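Local structure of ankyrin repeat and SOCS box protein 11 (Homo sapiens, 4UUC) at residues 114-117 against 118-122; 212-215 against 216-220; 52-55 against 56-60; 36-39 against 40-44. The protein serves as the substrate-recognition component of a cullin-5-RING E3 ubiquitin ligase that marks proteins such as BIK for degradation, this chain being the protein's ankyrin repeat domain. All coordinates share one frame; numbering follows the deposited sequence.

Overall arrangement
From the N terminus the order is contact 4, contact 3, contact 1 and contact 2. Each is a single continuous piece of chain, so none closes a long loop and none nests in or crosses another. Contact 4 leads from a loop into helix 40-46 and contact 3 ends helix 50-58; both belong to the second ankyrin repeat and touch, Leu56 CD1 lying 3.6 Å from Leu41 N and Leu57 packing on Leu41. Contact 1, in the fourth repeat, lies near the middle of the array, its centre about 22 Å from those of contacts 3 and 4. Contact 2 forms the last helix, its centre about 51 Å from that of contact 3 across the elongated domain.

Contact 1. Residues 114-117 against 118-122; sequences HREC and MEILL
Met118 N donates to the O of the N-cap residue His114 at 3.1 Å, opening helix 115-123, the second of the two antiparallel helices of the fourth ankyrin repeat. The Met118 side chain bends about its last torsion and slants across that of Arg115, CE coming within 4.1 Å of Arg115 CG; its other neighbours include Ile106 and Val110 of helix 105-111 and Leu154 of helix 148-156. Glu119 follows, its side chain lying alongside Arg115 and pointing the same way. Its OE2 forms a salt bridge with Arg115 NH1 at 2.5 Å, a short but bent bond (135° at the hydrogen); OE2 sits at the guanidinium edge, while NH1 approaches from above the carboxylate plane, the two planes being 53° apart. A bend in the arginine chain (chi3 43°) brings NH1 round to this oxygen. Replacing Arg115 by alanine would probably leave Glu119 OE2 without its charged mate and Met118 CE without the CG methylene beside it. Ile120 crosses Glu116 obliquely, CD1 resting 4.1 Å from Glu116 CG, and packs on Asn87 and Leu90 of helix 83-91. Leu121 N bonds to Cys117 O, and Leu121 CG lies 3.4 Å from that same oxygen.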
loop_
_atom_site.group_PDB
_atom_site.type_symbol
_atom_site.label_atom_id
_atom_site.label_comp_id
_atom_site.label_asym_id
_atom_site.label_seq_id
_atom_site.Cartn_x
_atom_site.Cartn_y
_atom_site.Cartn_z
ATOM N N HIS A 114 1.801 -6.347 2.064
ATOM C CA HIS A 114 3.133 -6.436 1.472
ATOM C C HIS A 114 4.135 -5.612 2.280
ATOM O O HIS A 114 4.527 -4.511 1.886
ATOM C CB HIS A 114 3.103 -5.964 0.020
ATOM C CG HIS A 114 2.232 -6.796 -0.869
ATOM N ND1 HIS A 114 2.061 -8.151 -0.693
ATOM C CD2 HIS A 114 1.485 -6.460 -1.948
ATOM C CE1 HIS A 114 1.244 -8.615 -1.622
ATOM N NE2 HIS A 114 0.878 -7.608 -2.395
ATOM N N ARG A 115 4.561 -6.167 3.406
ATOM C CA ARG A 115 5.348 -5.420 4.371
ATOM C C ARG A 115 6.700 -4.963 3.828
ATOM O O ARG A 115 7.137 -3.848 4.122
ATOM C CB ARG A 115 5.567 -6.258 5.630
ATOM C CG ARG A 115 6.292 -5.512 6.738
ATOM C CD ARG A 115 6.615 -6.428 7.907
ATOM N NE ARG A 115 7.108 -7.724 7.453
ATOM C CZ ARG A 115 8.281 -7.916 6.860
ATOM N NH1 ARG A 115 9.101 -6.895 6.645
ATOM N NH2 ARG A 115 8.636 -9.133 6.476
ATOM N N GLU A 116 7.379 -5.815 3.063
ATOM C CA GLU A 116 8.689 -5.443 2.535
ATOM C C GLU A 116 8.575 -4.254 1.574
ATOM O O GLU A 116 9.386 -3.328 1.629
ATOM C CB GLU A 116 9.368 -6.623 1.829
ATOM C CG GLU A 116 10.757 -6.268 1.298
ATOM C CD GLU A 116 11.565 -7.468 0.835
ATOM O OE1 GLU A 116 11.015 -8.589 0.782
ATOM O OE2 GLU A 116 12.762 -7.283 0.520
ATOM N N CYS A 117 7.577 -4.284 0.693
ATOM C CA CYS A 117 7.332 -3.163 -0.208
ATOM C C CYS A 117 7.085 -1.873 0.585
ATOM O O CYS A 117 7.591 -0.809 0.229
ATOM C CB CYS A 117 6.149 -3.468 -1.130
ATOM S SG CYS A 117 6.483 -4.781 -2.336
ATOM N N MET A 118 6.312 -1.980 1.662
ATOM C CA MET A 118 6.062 -0.848 2.553
ATOM C C MET A 118 7.373 -0.281 3.101
ATOM O O MET A 118 7.608 0.927 3.046
ATOM C CB MET A 118 5.147 -1.279 3.704
ATOM C CG MET A 118 4.734 -0.168 4.664
ATOM S SD MET A 118 4.021 -0.808 6.206
ATOM C CE MET A 118 5.484 -1.463 7.008
ATOM N N GLU A 119 8.230 -1.158 3.615
ATOM C CA GLU A 119 9.480 -0.727 4.231
ATOM C C GLU A 119 10.409 -0.056 3.229
ATOM O O GLU A 119 11.063 0.931 3.556
ATOM C CB GLU A 119 10.184 -1.914 4.886
ATOM C CG GLU A 119 9.454 -2.439 6.109
ATOM C CD GLU A 119 10.251 -3.487 6.862
ATOM O OE1 GLU A 119 11.464 -3.276 7.071
ATOM O OE2 GLU A 119 9.660 -4.514 7.252
ATOM N N ILE A 120 10.466 -0.589 2.012
ATOM C CA ILE A 120 11.282 0.010 0.963
ATOM C C ILE A 120 10.812 1.433 0.670
ATOM O O ILE A 120 11.629 2.343 0.532
ATOM C CB ILE A 120 11.250 -0.829 -0.333
ATOM C CG1 ILE A 120 11.932 -2.180 -0.100
ATOM C CG2 ILE A 120 11.952 -0.088 -1.475
ATOM C CD1 ILE A 120 11.726 -3.183 -1.222
ATOM N N LEU A 121 9.499 1.626 0.580
ATOM C CA LEU A 121 8.949 2.949 0.300
ATOM C C LEU A 121 9.259 3.923 1.436
ATOM O O LEU A 121 9.589 5.084 1.195
ATOM C CB LEU A 121 7.438 2.870 0.073
ATOM C CG LEU A 121 6.993 2.178 -1.220
ATOM C CD1 LEU A 121 5.488 1.953 -1.207
ATOM C CD2 LEU A 121 7.400 2.983 -2.440
ATOM N N LEU A 122 9.143 3.454 2.674
ATOM C CA LEU A 122 9.475 4.283 3.824
ATOM C C LEU A 122 10.965 4.623 3.826
ATOM O O LEU A 122 11.355 5.740 4.173
ATOM C CB LEU A 122 9.081 3.579 5.124
ATOM C CG LEU A 122 7.572 3.403 5.329
ATOM C CD1 LEU A 122 7.299 2.581 6.584
ATOM C CD2 LEU A 122 6.848 4.756 5.397
#

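Contact 2. Residues 212-215 against 216-220; sequences SVEQ and ALLLR
Three pairs of side chains, each four residues apart, lie side by side and point the same way: Val213 with Leu217, Glu214 with Leu218, and Gln215 with Leu219. In the first pair one methyl from each residue meets the other, Val213 CG1 standing 4.2 Å from Leu217 CD1. Glu214 contributes its aliphatic part, CG lying 4.0 Å from Leu218 CD1. Its carboxylate end turns to the chain just before, where OE1 accepts a hydrogen bond from Lys210 N. Gln215 likewise runs beside a leucine, with CG 4.0 Å and the amide NE2 3.9 Å from Leu219 CD1. With CG set anti to its own backbone N (chi1 -175°) and the chain extended beyond, the glutamine amide is carried along the flank of that leucine.

The pairs belong to helix 212-220, the last helix of the ankyrin array, which packs against helix 180-188 and helix 203-206. Leu217 faces inward, on Leu171 and Ala175 of helix 170-175 and on Leu204, and Ala216 touches Ile183 and His184. Leu218 and Leu219 are more exposed, though Leu218 still touches Leu204. Beneath the side chains run the usual helical bonds, among them Leu218 N to Glu214 O at 2.9 Å and Leu219 N to Gln215 O at 2.9 Å. Each of these carbonyl oxygens also lies under the leucine that it bonds through the backbone, Leu219 CG being 3.3 Å from Gln215 O.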
loop_
_atom_site.group_PDB
_atom_site.type_symbol
_atom_site.label_atom_id
_atom_site.label_comp_id
_atom_site.label_asym_id
_atom_site.label_seq_id
_atom_site.Cartn_x
_atom_site.Cartn_y
_atom_site.Cartn_z
ATOM N N SER A 212 -13.890 -11.026 21.135
ATOM C CA SER A 212 -12.547 -10.987 21.705
ATOM C C SER A 212 -11.948 -9.593 21.593
ATOM O O SER A 212 -11.215 -9.155 22.474
ATOM C CB SER A 212 -11.641 -12.002 21.010
ATOM O OG SER A 212 -12.105 -13.321 21.227
ATOM N N VAL A 213 -12.259 -8.895 20.502
ATOM C CA VAL A 213 -11.798 -7.522 20.331
ATOM C C VAL A 213 -12.414 -6.620 21.405
ATOM O O VAL A 213 -11.713 -5.811 22.017
ATOM C CB VAL A 213 -12.129 -6.995 18.920
ATOM C CG1 VAL A 213 -12.007 -5.471 18.854
ATOM C CG2 VAL A 213 -11.200 -7.645 17.905
ATOM N N GLU A 214 -13.710 -6.775 21.654
ATOM C CA GLU A 214 -14.364 -6.019 22.715
ATOM C C GLU A 214 -13.723 -6.319 24.065
ATOM O O GLU A 214 -13.507 -5.413 24.869
ATOM C CB GLU A 214 -15.860 -6.329 22.786
ATOM C CG GLU A 214 -16.576 -5.485 23.829
ATOM C CD GLU A 214 -18.014 -5.899 24.055
ATOM O OE1 GLU A 214 -18.241 -7.020 24.555
ATOM O OE2 GLU A 214 -18.918 -5.094 23.738
ATOM N N GLN A 215 -13.431 -7.593 24.309
ATOM C CA GLN A 215 -12.802 -8.006 25.561
ATOM C C GLN A 215 -11.466 -7.299 25.736
ATOM O O GLN A 215 -11.148 -6.816 26.821
ATOM C CB GLN A 215 -12.602 -9.524 25.597
ATOM C CG GLN A 215 -12.052 -10.045 26.924
ATOM C CD GLN A 215 -11.493 -11.457 26.821
ATOM O OE1 GLN A 215 -11.566 -12.095 25.771
ATOM N NE2 GLN A 215 -10.924 -11.949 27.917
ATOM N N ALA A 216 -10.684 -7.247 24.661
ATOM C CA ALA A 216 -9.369 -6.616 24.696
ATOM C C ALA A 216 -9.487 -5.143 25.076
ATOM O O ALA A 216 -8.740 -4.647 25.917
ATOM C CB ALA A 216 -8.672 -6.763 23.352
ATOM N N LEU A 217 -10.438 -4.452 24.460
ATOM C CA LEU A 217 -10.648 -3.037 24.734
ATOM C C LEU A 217 -11.094 -2.814 26.178
ATOM O O LEU A 217 -10.664 -1.860 26.830
ATOM C CB LEU A 217 -11.677 -2.465 23.757
ATOM C CG LEU A 217 -11.154 -2.312 22.326
ATOM C CD1 LEU A 217 -12.297 -2.096 21.336
ATOM C CD2 LEU A 217 -10.160 -1.164 22.242
ATOM N N LEU A 218 -11.948 -3.699 26.677
ATOM C CA LEU A 218 -12.419 -3.605 28.055
ATOM C C LEU A 218 -11.271 -3.806 29.043
ATOM O O LEU A 218 -11.210 -3.139 30.075
ATOM C CB LEU A 218 -13.519 -4.636 28.318
ATOM C CG LEU A 218 -14.904 -4.319 27.752
ATOM C CD1 LEU A 218 -15.785 -5.552 27.776
ATOM C CD2 LEU A 218 -15.548 -3.184 28.532
ATOM N N LEU A 219 -10.360 -4.718 28.717
ATOM C CA LEU A 219 -9.243 -5.041 29.608
ATOM C C LEU A 219 -8.186 -3.936 29.671
ATOM O O LEU A 219 -7.473 -3.812 30.667
ATOM C CB LEU A 219 -8.580 -6.350 29.170
ATOM C CG LEU A 219 -9.364 -7.636 29.432
ATOM C CD1 LEU A 219 -8.725 -8.801 28.690
ATOM C CD2 LEU A 219 -9.451 -7.926 30.923
ATOM N N ARG A 220 -8.094 -3.133 28.613
ATOM C CA ARG A 220 -7.061 -2.102 28.503
ATOM C C ARG A 220 -7.564 -0.709 28.878
ATOM O O ARG A 220 -6.770 0.197 29.131
ATOM C CB ARG A 220 -6.501 -2.057 27.080
ATOM C CG ARG A 220 -5.835 -3.342 26.593
ATOM C CD ARG A 220 -4.702 -3.800 27.498
ATOM N NE ARG A 220 -3.608 -2.834 27.588
ATOM C CZ ARG A 220 -2.522 -2.838 26.821
ATOM N NH1 ARG A 220 -2.357 -3.755 25.875
ATOM N NH2 ARG A 220 -1.589 -1.913 26.999
#

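Contact 3. Residues 52-55 against 56-60; sequences CAKA and LLENG
Cys52 O accepts the hydrogen bond of Leu56 N at 3.0 Å, and the leucine side chain folds back over the same carbonyl, with CG 3.3 Å from that oxygen. The Cys52 side chain packs on Leu17 and Leu20 of helix 17-26. Ala53 repeats the pattern one residue on: its O takes Leu57 N, and Leu57 CG lies 3.3 Å from Ala53 O, the leucine continuing to Val88 and Leu89 of helix 83-91. Lys54 is exposed and stretches out fully, crossing Glu58 at a slant. It is the methylene CE that comes close, 3.5 Å from Glu58 OE2, whereas NZ remains 4.4 Å from that oxygen, too far for a salt bridge, so any attraction between the two charges is probably modest. Lys54 O bonds to Glu58 N at 2.8 Å. Ala55 O holds the last turn through two donors of Asn59. Asn59 ND2 gives Ala55 O a short, nearly straight bond of 2.8 Å (174° at the hydrogen), with the oxygen lying in the amide plane. Asn59 N adds a weak one to Ala55 O at 3.3 Å. The ND2 bond holds the amide against the last turn. Gly60, with positive phi, is the C-prime residue of a Schellman motif, defined by bonds from Gly60 N to Leu57 O and Ala61 N to Leu56 O, which ends helix 50-58 of the second ankyrin repeat.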
loop_
_atom_site.group_PDB
_atom_site.type_symbol
_atom_site.label_atom_id
_atom_site.label_comp_id
_atom_site.label_asym_id
_atom_site.label_seq_id
_atom_site.Cartn_x
_atom_site.Cartn_y
_atom_site.Cartn_z
ATOM N N CYS A 52 11.349 -8.584 -16.781
ATOM C CA CYS A 52 10.646 -7.925 -17.876
ATOM C C CYS A 52 10.603 -6.414 -17.655
ATOM O O CYS A 52 10.841 -5.638 -18.580
ATOM C CB CYS A 52 9.222 -8.477 -18.022
ATOM S SG CYS A 52 9.131 -10.157 -18.675
ATOM N N ALA A 53 10.302 -5.999 -16.427
ATOM C CA ALA A 53 10.262 -4.578 -16.098
ATOM C C ALA A 53 11.610 -3.915 -16.393
ATOM O O ALA A 53 11.657 -2.861 -17.024
ATOM C CB ALA A 53 9.874 -4.376 -14.638
ATOM N N LYS A 54 12.701 -4.548 -15.968
ATOM C CA LYS A 54 14.027 -3.958 -16.145
ATOM C C LYS A 54 14.406 -3.873 -17.618
ATOM O O LYS A 54 14.993 -2.884 -18.050
ATOM C CB LYS A 54 15.096 -4.748 -15.388
ATOM C CG LYS A 54 16.459 -4.062 -15.406
ATOM C CD LYS A 54 17.488 -4.802 -14.574
ATOM C CE LYS A 54 18.803 -4.034 -14.530
ATOM N NZ LYS A 54 19.843 -4.738 -13.734
ATOM N N ALA A 55 14.069 -4.908 -18.384
ATOM C CA ALA A 55 14.355 -4.922 -19.814
ATOM C C ALA A 55 13.618 -3.783 -20.516
ATOM O O ALA A 55 14.155 -3.143 -21.421
ATOM C CB ALA A 55 13.970 -6.263 -20.419
ATOM N N LEU A 56 12.385 -3.528 -20.091
ATOM C CA LEU A 56 11.600 -2.436 -20.650
ATOM C C LEU A 56 12.212 -1.087 -20.259
ATOM O O LEU A 56 12.323 -0.183 -21.091
ATOM C CB LEU A 56 10.146 -2.526 -20.179
ATOM C CG LEU A 56 9.330 -3.681 -20.773
ATOM C CD1 LEU A 56 8.073 -3.939 -19.957
ATOM C CD2 LEU A 56 8.967 -3.394 -22.221
ATOM N N LEU A 57 12.624 -0.964 -19.000
ATOM C CA LEU A 57 13.237 0.267 -18.504
ATOM C C LEU A 57 14.563 0.552 -19.207
ATOM O O LEU A 57 14.875 1.703 -19.515
ATOM C CB LEU A 57 13.452 0.183 -16.990
ATOM C CG LEU A 57 12.164 0.307 -16.174
ATOM C CD1 LEU A 57 12.382 -0.162 -14.742
ATOM C CD2 LEU A 57 11.632 1.738 -16.205
ATOM N N GLU A 58 15.333 -0.504 -19.460
ATOM C CA GLU A 58 16.611 -0.386 -20.157
ATOM C C GLU A 58 16.424 0.132 -21.578
ATOM O O GLU A 58 17.335 0.723 -22.159
ATOM C CB GLU A 58 17.329 -1.741 -20.188
ATOM C CG GLU A 58 18.002 -2.115 -18.873
ATOM C CD GLU A 58 18.550 -3.534 -18.862
ATOM O OE1 GLU A 58 18.146 -4.351 -19.719
ATOM O OE2 GLU A 58 19.392 -3.831 -17.989
ATOM N N ASN A 59 15.236 -0.093 -22.130
ATOM C CA ASN A 59 14.920 0.339 -23.485
ATOM C C ASN A 59 13.978 1.545 -23.505
ATOM O O ASN A 59 13.248 1.764 -24.474
ATOM C CB ASN A 59 14.324 -0.826 -24.274
ATOM C CG ASN A 59 15.367 -1.860 -24.647
ATOM O OD1 ASN A 59 16.008 -1.758 -25.693
ATOM N ND2 ASN A 59 15.557 -2.853 -23.786
ATOM N N GLY A 60 13.999 2.321 -22.426
ATOM C CA GLY A 60 13.371 3.631 -22.414
ATOM C C GLY A 60 11.928 3.706 -21.953
ATOM O O GLY A 60 11.260 4.712 -22.194
#

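Contact 4. Residues 36-39 against 40-44; sequences NRVS and SLHEA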
loop_
_atom_site.group_PDB
_atom_site.type_symbol
_atom_site.label_atom_id
_atom_site.label_comp_id
_atom_site.label_asym_id
_atom_site.label_seq_id
_atom_site.Cartn_x
_atom_site.Cartn_y
_atom_site.Cartn_z
ATOM N N ASN A 36 -6.573 2.984 -22.339
ATOM C CA ASN A 36 -6.521 3.342 -20.923
ATOM C C ASN A 36 -5.120 3.794 -20.511
ATOM O O ASN A 36 -4.821 3.914 -19.322
ATOM C CB ASN A 36 -6.969 2.164 -20.052
ATOM C CG ASN A 36 -8.461 1.894 -20.151
ATOM O OD1 ASN A 36 -9.252 2.794 -20.431
ATOM N ND2 ASN A 36 -8.852 0.647 -19.917
ATOM N N ARG A 37 -4.271 4.040 -21.507
ATOM C CA ARG A 37 -2.907 4.524 -21.300
ATOM C C ARG A 37 -2.075 3.549 -20.457
ATOM O O ARG A 37 -1.236 3.961 -19.657
ATOM C CB ARG A 37 -2.919 5.911 -20.650
ATOM C CG ARG A 37 -3.592 6.967 -21.508
ATOM C CD ARG A 37 -3.250 8.373 -21.052
ATOM N NE ARG A 37 -3.882 9.378 -21.903
ATOM C CZ ARG A 37 -3.452 9.712 -23.116
ATOM N NH1 ARG A 37 -2.381 9.124 -23.634
ATOM N NH2 ARG A 37 -4.095 10.637 -23.817
ATOM N N VAL A 38 -2.314 2.260 -20.663
ATOM C CA VAL A 38 -1.528 1.210 -20.020
ATOM C C VAL A 38 -0.367 0.800 -20.921
ATOM O O VAL A 38 -0.573 0.419 -22.077
ATOM C CB VAL A 38 -2.393 -0.027 -19.701
ATOM C CG1 VAL A 38 -1.557 -1.116 -19.032
ATOM C CG2 VAL A 38 -3.574 0.364 -18.815
ATOM N N SER A 39 0.846 0.885 -20.383
ATOM C CA SER A 39 2.055 0.476 -21.091
ATOM C C SER A 39 2.433 -0.964 -20.738
ATOM O O SER A 39 1.898 -1.543 -19.795
ATOM C CB SER A 39 3.217 1.405 -20.747
ATOM O OG SER A 39 3.716 1.134 -19.442
ATOM N N SER A 40 3.368 -1.529 -21.489
ATOM C CA SER A 40 3.883 -2.861 -21.183
ATOM C C SER A 40 4.536 -2.888 -19.801
ATOM O O SER A 40 4.447 -3.887 -19.082
ATOM C CB SER A 40 4.877 -3.304 -22.251
ATOM O OG SER A 40 4.219 -3.495 -23.494
ATOM N N LEU A 41 5.177 -1.787 -19.420
ATOM C CA LEU A 41 5.792 -1.696 -18.095
ATOM C C LEU A 41 4.739 -1.796 -16.995
ATOM O O LEU A 41 4.954 -2.474 -15.988
ATOM C CB LEU A 41 6.583 -0.396 -17.945
ATOM C CG LEU A 41 7.266 -0.202 -16.585
ATOM C CD1 LEU A 41 8.264 -1.325 -16.305
ATOM C CD2 LEU A 41 7.950 1.151 -16.509
ATOM N N HIS A 42 3.606 -1.119 -17.182
ATOM C CA HIS A 42 2.487 -1.236 -16.246
ATOM C C HIS A 42 2.115 -2.704 -16.043
ATOM O O HIS A 42 1.935 -3.152 -14.910
ATOM C CB HIS A 42 1.255 -0.460 -16.735
ATOM C CG HIS A 42 1.319 1.016 -16.490
ATOM N ND1 HIS A 42 1.328 1.937 -17.516
ATOM C CD2 HIS A 42 1.352 1.733 -15.342
ATOM C CE1 HIS A 42 1.374 3.157 -17.011
ATOM N NE2 HIS A 42 1.389 3.062 -15.693
ATOM N N GLU A 43 2.015 -3.456 -17.141
ATOM C CA GLU A 43 1.583 -4.848 -17.060
ATOM C C GLU A 43 2.645 -5.750 -16.422
ATOM O O GLU A 43 2.307 -6.632 -15.633
ATOM C CB GLU A 43 1.199 -5.366 -18.449
ATOM C CG GLU A 43 0.111 -4.510 -19.098
ATOM C CD GLU A 43 -0.980 -5.294 -19.812
ATOM O OE1 GLU A 43 -1.270 -6.445 -19.420
ATOM O OE2 GLU A 43 -1.562 -4.742 -20.775
ATOM N N ALA A 44 3.918 -5.535 -16.744
ATOM C CA ALA A 44 4.989 -6.302 -16.101
ATOM C C ALA A 44 4.983 -6.078 -14.591
ATOM O O ALA A 44 5.141 -7.015 -13.814
ATOM C CB ALA A 44 6.349 -5.931 -16.676
#
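A capping box between Ser39 and His42 starts helix 40-46. Ser39, the N-cap, accepts from His42 N through OG at 3.2 Å, and in return its own backbone N donates to His42 ND1 at 3.1 Å. This second bond is almost straight (174° at the hydrogen) and meets the imidazole at its edge, close to the ring plane. The serine hydroxyl can cap because OG sits in the crowded position between backbone N and carbonyl carbon (chi1 75°), turned toward the first helical turn. Ser39 O meanwhile receives Glu43 N at 3.3 Å.

The sequence Ser-Ser-Leu-His corresponds to the TPLH motif of ankyrin repeats, in which the first residue and the histidine pair in this way; here it belongs to the second repeat. The other ring nitrogen, NE2, is hydrogen-bonded to Gly65 O, so the imidazole bridges two loops and both its nitrogens are held. With an alanine at His42, Ser39 N and Gly65 O would probably each lose a partner, and the link between their two loops would go. Val38 packs against the helix side chains: its CG1 lies 3.7 Å from His42 CB, slanting across the histidine, and 3.8 Å from Glu43 CG, where the two chains cross at about a right angle. The Glu43 carboxylate itself reaches Arg5, OE2 forming a salt bridge with NE of that arginine.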